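Local coordinates for protein methylocystis parvus OBBP MbnE (Methylocystis parvus OBBP, PDB 5ICQ) that probably binds methanobactin, a copper-chelating natural product, in the periplasm as the solute-binding component of a methanobactin transport system, at residues H36-H41 with P122-V127; P44-P47 with F53-A56; Q97-R102 with F129-R134; Y111-Q116 with P244-A249; Y183-V188 with L195-M200. All coordinates share one frame; numbering follows the deposited sequence.

Overall arrangement
From the N terminus, contact 1 (36-41 with 122-127) spans 80 intervening residues and ties strand 38-39 to the loop leading into strand 126-131. Contact 2 (44-47 with 53-56) closes a short loop wholly within that span. Contact 3 (97-102 with 129-134) crosses contact 1 in the sequence and draws strands 100-103 and 126-131 together beside strand 109-120. Contact 4 (111-116 with 244-249) crosses both contacts 1 and 3 and brings in a loop of the four-stranded mixed sheet. Contact 5 (183-188 with 195-200) falls inside the long span of contact 4 and packs helix 193-198 on the antiparallel sheet; its centre lies about 9 Å from that of contact 1.

Contact 1: residues H36-H41 with P122-V127; sequences HGLAMH and PARTRV
The flat guanidinium of Arg124 is met at its edge by two consecutive backbone carbonyls, those of Ala39 and Met40, while a methyl of Leu38 approaches it obliquely. Arg124 NH2 donates to Ala39 O at 2.8 Å, in the carbonyl plane and with the acceptor tilted 24° out of the guanidinium plane. Arg124 NH1 donates to Met40 O at 3.0 Å, a similarly tilted bond, and a weak third bond runs from Arg124 NH2 to the same Met40 O at 3.4 Å. Met40 O is therefore shared by both terminal nitrogens, which should limit rotation of the group. The arginine reaches this far because its chain is extended from CG to NE. Met40 approaches differently: CG stands opposite the backbone N (chi1 179°) and the chain bends at chi2, which brings SD to 3.7 Å from Arg124 NH1. Leu38 CD1 adds a van der Waals contact, 3.9 Å from Arg124 NH2. In the fold, Arg124 sits in the loop of a beta hairpin formed by strands 109-120 and 126-131, and strand 38-39 pairs with the first of these through Leu38 and Leu110. The arginine thus spans from the hairpin loop to another strand of the same antiparallel sheet. Leu195 of helix 193-198 packs against Leu38, Met40 and Arg124. Arg124 NH1 also donates to Arg191 O, so three carbonyl oxygens gather on the buried group, and their dipoles probably help to stabilise its charge.

Contact 2: residues P44-P47 with F53-A56; sequences PQLP and FPYA
Leu46 has its CG opposite the carbonyl carbon (chi1 -56°) and its CD1 trans to CA, which carries both methyls out toward Phe53 and Pro54. In Phe53 the ring is turned so that CD1 nearly eclipses CA (chi2 -5°); although the CB bond points away from Leu46, this rotation swings the CD1-CE1 side of the ring back to the leucine. The two methyls then divide the work. Leu46 CD1 lies 3.7 Å from Phe53 CD1 and 3.9 Å from Phe53 CE1, an oblique approach in which the two side chains run at about a right angle. Leu46 CD2 instead faces the proline, 4.0 Å from Pro54 CD, and these two side chains reach toward each other. Across the two segments the evidence is for apolar packing alone, with Leu46 contributing the greater part of the buried surface. Pro54 is the second residue of a type I beta turn from Phe53 to Ala56, closed by Ala56 N to Phe53 O at 3.0 Å. The turn belongs to the long connection that leaves strand 38-39 of the antiparallel sheet and enters strand 65-71, an outermost strand of the four-stranded mixed sheet. Tyr111 OH, from strand 109-120, is hydrogen-bonded to Leu46 N and so helps to position the leucine's backbone. On the other segment, Phe53 packs on Ser103 at the end of strand 100-103, while Pro54 touches Asp105 and Arg589.

Contact 3: residues Q97-R102 with F129-R134; sequences QGLMAR and FHLDPR
Leu99 stands almost upright on the ring of Phe129: its CD1 is 3.7 Å from the ring centroid and only 10° off the ring normal, a CH-pi contact centred on one face. Because the methyl is centred, its distances to all six ring carbons are similar; the side chains themselves cross at about a right angle. The other branch of Leu99 turns elsewhere, with CD2 lying 3.6 Å from Leu131 CD2. One leucine thus packs on two residues that are two apart on strand 126-131, a different methyl for each. Met100 reaches the same ring from its rim, where SD sits near the ring plane, 4.2 Å from Phe129 CE1. Just beyond the strand, Asp132 OD1 accepts from Arg134 N in an Asx turn, and Arg134 grips the carboxylate side-on, including a salt bridge from NH2 to Asp132 OD2 at 2.7 Å. Strand 109-120 pairs with both strands 100-103 and 126-131, and its Ile118 touches Met100 and Phe129. Ala198 of helix 193-198 packs on the same two residues.

Contact 4: residues Y111-Q116 with P244-A249; sequences YPLIAQ and PNYWGA
The hydroxyl of Tyr246, which lies 4.2 Å from Leu113 CD1 across the contact, is gripped by two glutamines, being hydrogen-bonded to Gln254 OE1 and Gln97 NE2. The other end of the Gln97 amide accepts from Trp247 NE1, so a single side chain fixes the polar ends of two neighbouring aromatics. Within its own segment, Gly248 N stands over the centre of the Tyr246 ring, 3.3 Å above its plane. Trp247 makes the larger contact with strand 109-120. Its CG lies between the backbone N and the carbonyl carbon (chi1 78°), the crowded position, and the indole is thereby directed at Leu113 and Ile114. Leu113 O lies near the indole plane, at its edge, 3.3 Å from Trp247 CH2. The aliphatic groups come in beside it: Ile114 CG1 is 3.9 Å from Trp247 CZ2, with the side chains at about a right angle, and Leu113 CD1 is 4.2 Å from the same CZ2. The aromatics stand at the start of a type I turn from Tyr246 to Ala249, closed by a weak backbone bond. This turn is in the loop between strands 237-242 and 262-268 of the four-stranded mixed sheet, and it packs where strand 109-120 is interrupted. There Ala115 is backbone-bonded to Leu99 beside strand 100-103, and Ile114 to Asp132 at the end of strand 126-131.

Contact 5: residues Y183-V188 with L195-M200; sequences YDLTGV and LILAIM
The end of strand 180-184 faces the last turn of helix 193-198, the nearest CA atoms being those of Tyr183 and Leu197 at 8.8 Å. Leu197 covers one face of the tyrosine ring in a CH-pi contact: CD1 is 4.0 Å from the ring centroid and 21° off its normal, displaced toward the rim. That offset puts the methyl above the CB end of the ring, where Leu197 CD1 is 3.7 Å from Tyr183 CG. With chi1 at -64° Leu197 CG sits beside its own N, and its CD1 branch points on from CA, which is how one methyl also meets Leu185 CD2 at 4.1 Å. The two leucines run past one another in opposite directions. At the far end of the ring, a water lies 2.6 Å from Tyr183 OH and donates to Leu197 O at 2.8 Å, so the residue packed on the ring also shares the water bound at its hydroxyl. Met200 CE adds a looser touch, 4.3 Å from Tyr183 OH. At the end of the strand, Asp184 OD1 accepts from Thr186 N in an Asx turn and from Thr186 OG1 as well. Helices 145-158 and 161-168 complete the surroundings through Phe152, which meets the Tyr183 ring, and Tyr167, which touches Leu197. Helices laid on an antiparallel sheet in this way are consistent with the additional domain that distinguishes family 5 solute-binding proteins from simpler two-domain binding proteins.

Contact 1: residues H36-H41 with P122-V127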
# COMPACT_ATOMS: atom_id res chain seq x y z
N HIS A 36 7.63 -16.23 20.12
CA HIS A 36 6.27 -15.71 20.28
C HIS A 36 6.08 -14.40 19.53
O HIS A 36 5.13 -13.66 19.81
CB HIS A 36 5.93 -15.55 21.75
CG HIS A 36 5.77 -16.85 22.47
ND1 HIS A 36 6.84 -17.55 22.99
CD2 HIS A 36 4.67 -17.59 22.73
CE1 HIS A 36 6.40 -18.66 23.55
NE2 HIS A 36 5.09 -18.71 23.41
N GLY A 37 6.96 -14.10 18.60
CA GLY A 37 6.89 -12.91 17.79
C GLY A 37 7.82 -13.08 16.61
O GLY A 37 8.84 -13.77 16.71
N LEU A 38 7.48 -12.47 15.49
CA LEU A 38 8.28 -12.58 14.28
C LEU A 38 8.29 -11.21 13.61
O LEU A 38 7.25 -10.78 13.10
CB LEU A 38 7.71 -13.64 13.34
CG LEU A 38 8.44 -13.82 12.01
CD1 LEU A 38 9.89 -14.14 12.25
CD2 LEU A 38 7.76 -14.92 11.19
N ALA A 39 9.44 -10.54 13.62
CA ALA A 39 9.62 -9.29 12.90
C ALA A 39 10.33 -9.57 11.58
O ALA A 39 11.22 -10.42 11.51
CB ALA A 39 10.44 -8.28 13.71
N MET A 40 9.93 -8.84 10.52
CA MET A 40 10.59 -9.02 9.24
C MET A 40 12.09 -8.74 9.36
O MET A 40 12.92 -9.50 8.83
CB MET A 40 9.96 -8.12 8.17
CG MET A 40 10.63 -8.25 6.79
SD MET A 40 10.61 -9.98 6.20
CE MET A 40 11.96 -9.96 5.02
N HIS A 41 12.44 -7.65 10.05
CA HIS A 41 13.83 -7.28 10.31
C HIS A 41 14.00 -6.99 11.79
O HIS A 41 13.15 -6.34 12.41
CB HIS A 41 14.25 -6.04 9.49
CG HIS A 41 13.96 -6.16 8.03
ND1 HIS A 41 14.76 -6.88 7.16
CD2 HIS A 41 12.95 -5.65 7.28
CE1 HIS A 41 14.25 -6.81 5.94
NE2 HIS A 41 13.16 -6.08 5.99
N PRO A 122 17.33 -18.56 12.34
CA PRO A 122 17.71 -17.23 11.85
C PRO A 122 17.87 -17.14 10.34
O PRO A 122 17.58 -16.09 9.76
CB PRO A 122 19.04 -16.96 12.57
CG PRO A 122 18.93 -17.76 13.84
CD PRO A 122 18.19 -19.01 13.46
N ALA A 123 18.30 -18.22 9.69
CA ALA A 123 18.45 -18.21 8.23
C ALA A 123 17.13 -18.40 7.50
O ALA A 123 17.10 -18.27 6.27
CB ALA A 123 19.44 -19.31 7.80
N ARG A 124 16.05 -18.71 8.22
CA ARG A 124 14.71 -18.83 7.64
C ARG A 124 14.67 -19.89 6.54
O ARG A 124 14.14 -19.67 5.45
CB ARG A 124 14.20 -17.47 7.16
CG ARG A 124 14.10 -16.48 8.32
CD ARG A 124 13.33 -15.19 8.00
NE ARG A 124 13.24 -14.38 9.21
CZ ARG A 124 12.88 -13.10 9.26
NH1 ARG A 124 12.55 -12.44 8.16
NH2 ARG A 124 12.86 -12.48 10.44
N THR A 125 15.25 -21.05 6.84
CA THR A 125 15.15 -22.21 5.97
C THR A 125 13.97 -23.11 6.33
O THR A 125 13.61 -23.98 5.52
CB THR A 125 16.45 -23.03 6.02
OG1 THR A 125 16.71 -23.43 7.37
CG2 THR A 125 17.63 -22.20 5.51
N ARG A 126 13.38 -22.92 7.52
CA ARG A 126 12.28 -23.71 8.08
C ARG A 126 11.42 -22.83 8.95
O ARG A 126 11.94 -21.99 9.69
CB ARG A 126 12.74 -24.81 9.02
CG ARG A 126 12.60 -26.20 8.54
CD ARG A 126 13.54 -26.35 7.41
NE ARG A 126 13.66 -27.66 6.83
CZ ARG A 126 13.73 -27.89 5.51
NH1 ARG A 126 13.55 -26.86 4.68
NH2 ARG A 126 13.88 -29.13 5.09
N VAL A 127 10.14 -23.16 9.01
CA VAL A 127 9.27 -22.61 10.04
C VAL A 127 8.19 -23.62 10.39
O VAL A 127 7.55 -24.19 9.50
CB VAL A 127 8.67 -21.26 9.61
CG1 VAL A 127 7.90 -21.38 8.29
CG2 VAL A 127 7.79 -20.69 10.73

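Contact 2: residues P44-P47 with F53-A56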
# COMPACT_ATOMS: atom_id res chain seq x y z
N PRO A 44 11.07 -8.53 17.50
CA PRO A 44 9.75 -7.98 17.82
C PRO A 44 9.87 -7.00 18.97
O PRO A 44 10.64 -7.22 19.91
CB PRO A 44 8.93 -9.22 18.22
CG PRO A 44 9.71 -10.40 17.72
CD PRO A 44 11.15 -9.98 17.76
N GLN A 45 9.14 -5.89 18.89
CA GLN A 45 9.31 -4.86 19.91
C GLN A 45 8.50 -5.13 21.17
O GLN A 45 8.84 -4.59 22.23
CB GLN A 45 8.98 -3.49 19.33
CG GLN A 45 9.95 -3.05 18.22
CD GLN A 45 11.44 -3.14 18.60
OE1 GLN A 45 12.06 -4.20 18.50
NE2 GLN A 45 12.01 -2.02 19.04
N LEU A 46 7.43 -5.99 21.10
CA LEU A 46 6.68 -6.29 22.32
C LEU A 46 7.31 -7.46 23.07
O LEU A 46 7.72 -8.45 22.44
CB LEU A 46 5.22 -6.62 22.01
CG LEU A 46 4.42 -5.59 21.22
CD1 LEU A 46 3.00 -6.07 20.92
CD2 LEU A 46 4.40 -4.25 21.95
N PRO A 47 7.36 -7.39 24.40
CA PRO A 47 7.85 -8.53 25.18
C PRO A 47 6.93 -9.73 25.04
O PRO A 47 5.75 -9.62 24.70
CB PRO A 47 7.85 -8.00 26.62
CG PRO A 47 6.87 -6.88 26.63
CD PRO A 47 6.93 -6.26 25.25
N PHE A 53 -1.91 -5.02 22.29
CA PHE A 53 -1.21 -4.14 21.36
C PHE A 53 -1.32 -2.70 21.87
O PHE A 53 -2.37 -2.30 22.37
CB PHE A 53 -1.80 -4.24 19.95
CG PHE A 53 -1.39 -5.48 19.19
CD1 PHE A 53 -0.46 -6.38 19.71
CD2 PHE A 53 -1.91 -5.72 17.93
CE1 PHE A 53 -0.08 -7.52 18.99
CE2 PHE A 53 -1.54 -6.86 17.20
CZ PHE A 53 -0.62 -7.75 17.72
N PRO A 54 -0.27 -1.88 21.72
CA PRO A 54 -0.28 -0.56 22.38
C PRO A 54 -1.30 0.42 21.81
O PRO A 54 -1.63 1.40 22.49
CB PRO A 54 1.16 -0.05 22.18
CG PRO A 54 1.70 -0.85 21.05
CD PRO A 54 1.04 -2.20 21.12
N TYR A 55 -1.83 0.19 20.60
CA TYR A 55 -2.88 1.04 20.05
C TYR A 55 -4.28 0.47 20.28
O TYR A 55 -5.24 0.94 19.66
CB TYR A 55 -2.65 1.28 18.55
CG TYR A 55 -2.58 0.02 17.70
CD1 TYR A 55 -1.41 -0.73 17.66
CD2 TYR A 55 -3.66 -0.40 16.94
CE1 TYR A 55 -1.32 -1.88 16.88
CE2 TYR A 55 -3.58 -1.55 16.16
CZ TYR A 55 -2.41 -2.28 16.14
OH TYR A 55 -2.31 -3.42 15.39
N ALA A 56 -4.41 -0.56 21.10
CA ALA A 56 -5.71 -1.01 21.55
C ALA A 56 -5.92 -0.51 22.97
O ALA A 56 -4.96 -0.34 23.72
CB ALA A 56 -5.82 -2.54 21.51

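Contact 3: residues Q97-R102 with F129-R134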
# COMPACT_ATOMS: atom_id res chain seq x y z
N GLN A 97 -9.12 -15.43 9.72
CA GLN A 97 -7.96 -15.14 10.55
C GLN A 97 -6.72 -15.84 10.02
O GLN A 97 -6.80 -16.95 9.48
CB GLN A 97 -8.17 -15.62 11.99
CG GLN A 97 -9.33 -15.01 12.70
CD GLN A 97 -9.33 -15.43 14.14
OE1 GLN A 97 -9.37 -16.63 14.44
NE2 GLN A 97 -9.24 -14.46 15.04
N GLY A 98 -5.57 -15.21 10.21
CA GLY A 98 -4.30 -15.86 9.92
C GLY A 98 -3.73 -16.60 11.11
O GLY A 98 -4.25 -16.58 12.22
N LEU A 99 -2.60 -17.26 10.86
CA LEU A 99 -1.87 -17.92 11.94
C LEU A 99 -1.35 -16.92 12.96
O LEU A 99 -1.28 -17.22 14.16
CB LEU A 99 -0.73 -18.74 11.36
CG LEU A 99 -1.15 -20.02 10.65
CD1 LEU A 99 0.05 -20.57 9.85
CD2 LEU A 99 -1.67 -21.03 11.66
N MET A 100 -0.94 -15.73 12.51
CA MET A 100 -0.40 -14.72 13.39
C MET A 100 -1.04 -13.38 13.06
O MET A 100 -1.54 -13.17 11.95
CB MET A 100 1.14 -14.64 13.29
CG MET A 100 1.84 -15.95 13.71
SD MET A 100 3.65 -15.83 13.66
CE MET A 100 3.94 -14.94 15.19
N ALA A 101 -1.06 -12.49 14.05
CA ALA A 101 -1.71 -11.19 13.94
C ALA A 101 -0.64 -10.12 13.79
O ALA A 101 0.34 -10.12 14.53
CB ALA A 101 -2.56 -10.92 15.19
N ARG A 102 -0.84 -9.21 12.85
CA ARG A 102 0.15 -8.17 12.59
C ARG A 102 -0.10 -6.97 13.51
O ARG A 102 -1.22 -6.47 13.58
CB ARG A 102 0.09 -7.75 11.12
CG ARG A 102 1.12 -6.70 10.75
CD ARG A 102 1.17 -6.54 9.23
NE ARG A 102 2.27 -5.67 8.81
CZ ARG A 102 2.63 -5.50 7.54
NH1 ARG A 102 1.98 -6.15 6.58
NH2 ARG A 102 3.64 -4.70 7.23
N PHE A 129 4.69 -23.92 12.79
CA PHE A 129 3.68 -23.22 13.59
C PHE A 129 3.07 -24.20 14.57
O PHE A 129 2.63 -25.29 14.18
CB PHE A 129 2.60 -22.63 12.69
CG PHE A 129 3.11 -21.58 11.75
CD1 PHE A 129 3.20 -20.26 12.16
CD2 PHE A 129 3.50 -21.91 10.47
CE1 PHE A 129 3.67 -19.27 11.29
CE2 PHE A 129 3.98 -20.93 9.59
CZ PHE A 129 4.07 -19.61 10.00
N HIS A 130 3.04 -23.82 15.85
CA HIS A 130 2.35 -24.58 16.89
C HIS A 130 0.97 -23.97 17.07
O HIS A 130 0.85 -22.84 17.55
CB HIS A 130 3.12 -24.55 18.20
CG HIS A 130 4.39 -25.34 18.19
ND1 HIS A 130 5.48 -24.99 17.42
CD2 HIS A 130 4.75 -26.45 18.87
CE1 HIS A 130 6.45 -25.86 17.62
NE2 HIS A 130 6.03 -26.76 18.50
N LEU A 131 -0.08 -24.72 16.72
CA LEU A 131 -1.43 -24.19 16.75
C LEU A 131 -1.99 -24.15 18.17
O LEU A 131 -1.72 -25.04 18.98
CB LEU A 131 -2.36 -25.02 15.87
CG LEU A 131 -1.85 -25.27 14.45
CD1 LEU A 131 -2.87 -26.08 13.65
CD2 LEU A 131 -1.57 -23.95 13.77
N ASP A 132 -2.78 -23.12 18.46
CA ASP A 132 -3.41 -22.97 19.77
C ASP A 132 -4.55 -23.97 19.89
O ASP A 132 -5.50 -23.90 19.10
CB ASP A 132 -3.94 -21.55 19.95
CG ASP A 132 -4.28 -21.22 21.41
OD1 ASP A 132 -4.82 -22.10 22.11
OD2 ASP A 132 -3.99 -20.09 21.84
N PRO A 133 -4.52 -24.89 20.86
CA PRO A 133 -5.61 -25.87 20.98
C PRO A 133 -6.96 -25.26 21.34
O PRO A 133 -7.98 -25.94 21.22
CB PRO A 133 -5.11 -26.82 22.08
CG PRO A 133 -4.17 -26.00 22.89
CD PRO A 133 -3.51 -25.05 21.92
N ARG A 134 -6.99 -23.99 21.76
CA ARG A 134 -8.25 -23.30 22.01
C ARG A 134 -8.96 -22.87 20.73
O ARG A 134 -10.15 -22.56 20.77
CB ARG A 134 -8.01 -22.06 22.88
CG ARG A 134 -7.38 -22.32 24.24
CD ARG A 134 -6.95 -21.00 24.91
NE ARG A 134 -5.66 -20.51 24.40
CZ ARG A 134 -5.03 -19.43 24.86
NH1 ARG A 134 -5.55 -18.71 25.84
NH2 ARG A 134 -3.86 -19.08 24.34

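Contact 4: residues Y111-Q116 with P244-A249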
# COMPACT_ATOMS: atom_id res chain seq x y z
N TYR A 111 2.45 -11.42 15.73
CA TYR A 111 2.29 -11.95 17.08
C TYR A 111 1.27 -13.08 17.07
O TYR A 111 0.53 -13.23 16.10
CB TYR A 111 1.89 -10.83 18.04
CG TYR A 111 3.03 -9.84 18.23
CD1 TYR A 111 4.09 -10.13 19.09
CD2 TYR A 111 3.06 -8.63 17.52
CE1 TYR A 111 5.15 -9.23 19.26
CE2 TYR A 111 4.11 -7.72 17.68
CZ TYR A 111 5.16 -8.04 18.55
OH TYR A 111 6.23 -7.15 18.71
N PRO A 112 1.26 -13.93 18.11
CA PRO A 112 0.43 -15.15 18.04
C PRO A 112 -1.05 -14.86 17.83
O PRO A 112 -1.62 -13.91 18.38
CB PRO A 112 0.68 -15.82 19.40
CG PRO A 112 2.11 -15.38 19.77
CD PRO A 112 2.17 -13.94 19.27
N LEU A 113 -1.67 -15.72 17.03
CA LEU A 113 -3.12 -15.75 16.87
C LEU A 113 -3.52 -17.22 16.86
O LEU A 113 -3.42 -17.89 17.90
CB LEU A 113 -3.56 -15.00 15.60
CG LEU A 113 -5.07 -14.71 15.46
CD1 LEU A 113 -5.70 -14.21 16.79
CD2 LEU A 113 -5.35 -13.71 14.34
N ILE A 114 -3.93 -17.77 15.71
CA ILE A 114 -4.25 -19.20 15.67
C ILE A 114 -3.02 -20.03 16.01
O ILE A 114 -3.12 -21.06 16.70
CB ILE A 114 -4.84 -19.58 14.30
CG1 ILE A 114 -6.26 -19.03 14.16
CG2 ILE A 114 -4.86 -21.10 14.12
CD1 ILE A 114 -6.81 -19.10 12.74
N ALA A 115 -1.84 -19.60 15.57
CA ALA A 115 -0.60 -20.21 16.05
C ALA A 115 -0.19 -19.55 17.36
O ALA A 115 -0.00 -18.33 17.42
CB ALA A 115 0.53 -20.06 15.02
N GLN A 116 -0.04 -20.35 18.42
CA GLN A 116 0.36 -19.79 19.70
C GLN A 116 1.86 -19.56 19.79
O GLN A 116 2.30 -18.75 20.62
CB GLN A 116 -0.11 -20.69 20.86
CG GLN A 116 0.67 -21.96 21.07
CD GLN A 116 0.18 -22.73 22.30
OE1 GLN A 116 -0.98 -22.60 22.70
NE2 GLN A 116 1.06 -23.52 22.90
N PRO A 244 -20.62 -14.62 20.13
CA PRO A 244 -20.47 -14.57 21.59
C PRO A 244 -19.45 -15.55 22.14
O PRO A 244 -19.01 -15.40 23.28
CB PRO A 244 -21.88 -14.89 22.10
CG PRO A 244 -22.56 -15.58 20.97
CD PRO A 244 -21.97 -15.04 19.70
N ASN A 245 -19.05 -16.55 21.36
CA ASN A 245 -18.11 -17.56 21.82
C ASN A 245 -16.80 -17.53 21.05
O ASN A 245 -16.05 -18.52 21.06
CB ASN A 245 -18.78 -18.93 21.74
CG ASN A 245 -20.06 -18.96 22.54
OD1 ASN A 245 -20.03 -18.82 23.76
ND2 ASN A 245 -21.19 -19.13 21.86
N TYR A 246 -16.50 -16.41 20.39
CA TYR A 246 -15.24 -16.24 19.66
C TYR A 246 -14.05 -16.79 20.45
O TYR A 246 -13.80 -16.37 21.58
CB TYR A 246 -15.04 -14.76 19.33
CG TYR A 246 -13.64 -14.46 18.86
CD1 TYR A 246 -13.03 -15.25 17.89
CD2 TYR A 246 -12.92 -13.39 19.40
CE1 TYR A 246 -11.72 -15.00 17.49
CE2 TYR A 246 -11.63 -13.11 18.99
CZ TYR A 246 -11.04 -13.92 18.04
OH TYR A 246 -9.75 -13.65 17.65
N TRP A 247 -13.32 -17.74 19.85
CA TRP A 247 -12.30 -18.47 20.60
C TRP A 247 -11.20 -17.56 21.14
O TRP A 247 -10.63 -17.84 22.21
CB TRP A 247 -11.68 -19.56 19.71
CG TRP A 247 -10.67 -19.00 18.75
CD1 TRP A 247 -10.91 -18.53 17.49
CD2 TRP A 247 -9.27 -18.80 19.00
NE1 TRP A 247 -9.74 -18.06 16.93
CE2 TRP A 247 -8.72 -18.22 17.84
CE3 TRP A 247 -8.43 -19.07 20.08
CZ2 TRP A 247 -7.36 -17.90 17.72
CZ3 TRP A 247 -7.08 -18.76 19.97
CH2 TRP A 247 -6.56 -18.17 18.80
N GLY A 248 -10.88 -16.48 20.43
CA GLY A 248 -9.68 -15.72 20.73
C GLY A 248 -9.91 -14.40 21.43
O GLY A 248 -9.04 -13.53 21.43
N ALA A 249 -11.07 -14.26 22.08
CA ALA A 249 -11.46 -12.96 22.62
C ALA A 249 -10.46 -12.45 23.65
O ALA A 249 -10.31 -11.23 23.81
CB ALA A 249 -12.86 -13.03 23.23

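Contact 5: residues Y183-V188 with L195-M200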
# COMPACT_ATOMS: atom_id res chain seq x y z
N TYR A 183 6.79 -26.14 7.60
CA TYR A 183 7.10 -25.72 6.24
C TYR A 183 8.61 -25.84 6.01
O TYR A 183 9.40 -25.24 6.75
CB TYR A 183 6.65 -24.29 5.98
CG TYR A 183 5.15 -24.08 5.92
CD1 TYR A 183 4.42 -24.47 4.81
CD2 TYR A 183 4.48 -23.43 6.96
CE1 TYR A 183 3.06 -24.26 4.74
CE2 TYR A 183 3.11 -23.22 6.89
CZ TYR A 183 2.40 -23.63 5.79
OH TYR A 183 1.04 -23.42 5.73
N ASP A 184 8.99 -26.62 4.99
CA ASP A 184 10.35 -26.74 4.49
C ASP A 184 10.65 -25.65 3.48
O ASP A 184 10.09 -25.64 2.38
CB ASP A 184 10.50 -28.15 3.92
CG ASP A 184 11.78 -28.38 3.10
OD1 ASP A 184 12.41 -27.46 2.58
OD2 ASP A 184 12.19 -29.55 3.01
N LEU A 185 11.59 -24.75 3.82
CA LEU A 185 12.01 -23.69 2.91
C LEU A 185 13.48 -23.82 2.51
O LEU A 185 14.11 -22.81 2.18
CB LEU A 185 11.75 -22.30 3.52
CG LEU A 185 10.43 -22.07 4.26
CD1 LEU A 185 10.37 -20.65 4.84
CD2 LEU A 185 9.27 -22.34 3.35
N THR A 186 14.07 -25.02 2.55
CA THR A 186 15.48 -25.14 2.17
C THR A 186 15.71 -24.73 0.72
O THR A 186 14.97 -25.15 -0.18
CB THR A 186 16.02 -26.55 2.39
OG1 THR A 186 15.09 -27.53 1.92
CG2 THR A 186 16.45 -26.80 3.84
N GLY A 187 16.75 -23.92 0.51
CA GLY A 187 17.15 -23.53 -0.82
C GLY A 187 16.40 -22.37 -1.43
O GLY A 187 16.70 -21.99 -2.57
N VAL A 188 15.44 -21.77 -0.72
CA VAL A 188 14.67 -20.69 -1.32
C VAL A 188 15.35 -19.34 -1.11
O VAL A 188 15.40 -18.53 -2.04
CB VAL A 188 13.21 -20.68 -0.78
CG1 VAL A 188 13.15 -20.37 0.69
CG2 VAL A 188 12.37 -19.67 -1.56
N LEU A 195 6.86 -14.96 6.99
CA LEU A 195 5.83 -14.02 7.41
C LEU A 195 4.62 -14.06 6.48
O LEU A 195 3.49 -13.90 6.93
CB LEU A 195 6.38 -12.59 7.50
CG LEU A 195 7.32 -12.26 8.66
CD1 LEU A 195 8.74 -12.74 8.40
CD2 LEU A 195 7.29 -10.77 8.94
N ILE A 196 4.86 -14.27 5.18
CA ILE A 196 3.76 -14.45 4.24
C ILE A 196 2.96 -15.70 4.60
O ILE A 196 1.72 -15.68 4.57
CB ILE A 196 4.32 -14.53 2.80
CG1 ILE A 196 4.85 -13.17 2.35
CG2 ILE A 196 3.24 -15.02 1.83
CD1 ILE A 196 5.71 -13.24 1.13
N LEU A 197 3.64 -16.79 4.94
CA LEU A 197 2.93 -17.99 5.38
C LEU A 197 2.16 -17.75 6.68
O LEU A 197 1.07 -18.29 6.88
CB LEU A 197 3.91 -19.15 5.57
CG LEU A 197 4.62 -19.63 4.30
CD1 LEU A 197 5.74 -20.61 4.63
CD2 LEU A 197 3.61 -20.28 3.36
N ALA A 198 2.73 -16.93 7.56
CA ALA A 198 2.10 -16.65 8.85
C ALA A 198 0.82 -15.83 8.73
O ALA A 198 -0.01 -15.87 9.65
CB ALA A 198 3.10 -15.93 9.76
N ILE A 199 0.63 -15.07 7.66
CA ILE A 199 -0.58 -14.28 7.53
C ILE A 199 -1.59 -14.92 6.57
O ILE A 199 -2.61 -14.30 6.27
CB ILE A 199 -0.27 -12.83 7.12
CG1 ILE A 199 0.49 -12.79 5.79
CG2 ILE A 199 0.53 -12.13 8.22
CD1 ILE A 199 0.76 -11.32 5.29
N MET A 200 -1.32 -16.13 6.09
CA MET A 200 -2.31 -16.84 5.28
C MET A 200 -3.59 -17.04 6.09
O MET A 200 -3.53 -17.39 7.27
CB MET A 200 -1.75 -18.22 4.87
CG MET A 200 -2.72 -19.07 4.06
SD MET A 200 -2.25 -20.81 4.04
CE MET A 200 -2.71 -21.27 5.72
O HOH W 1 0.55 -20.88 5.94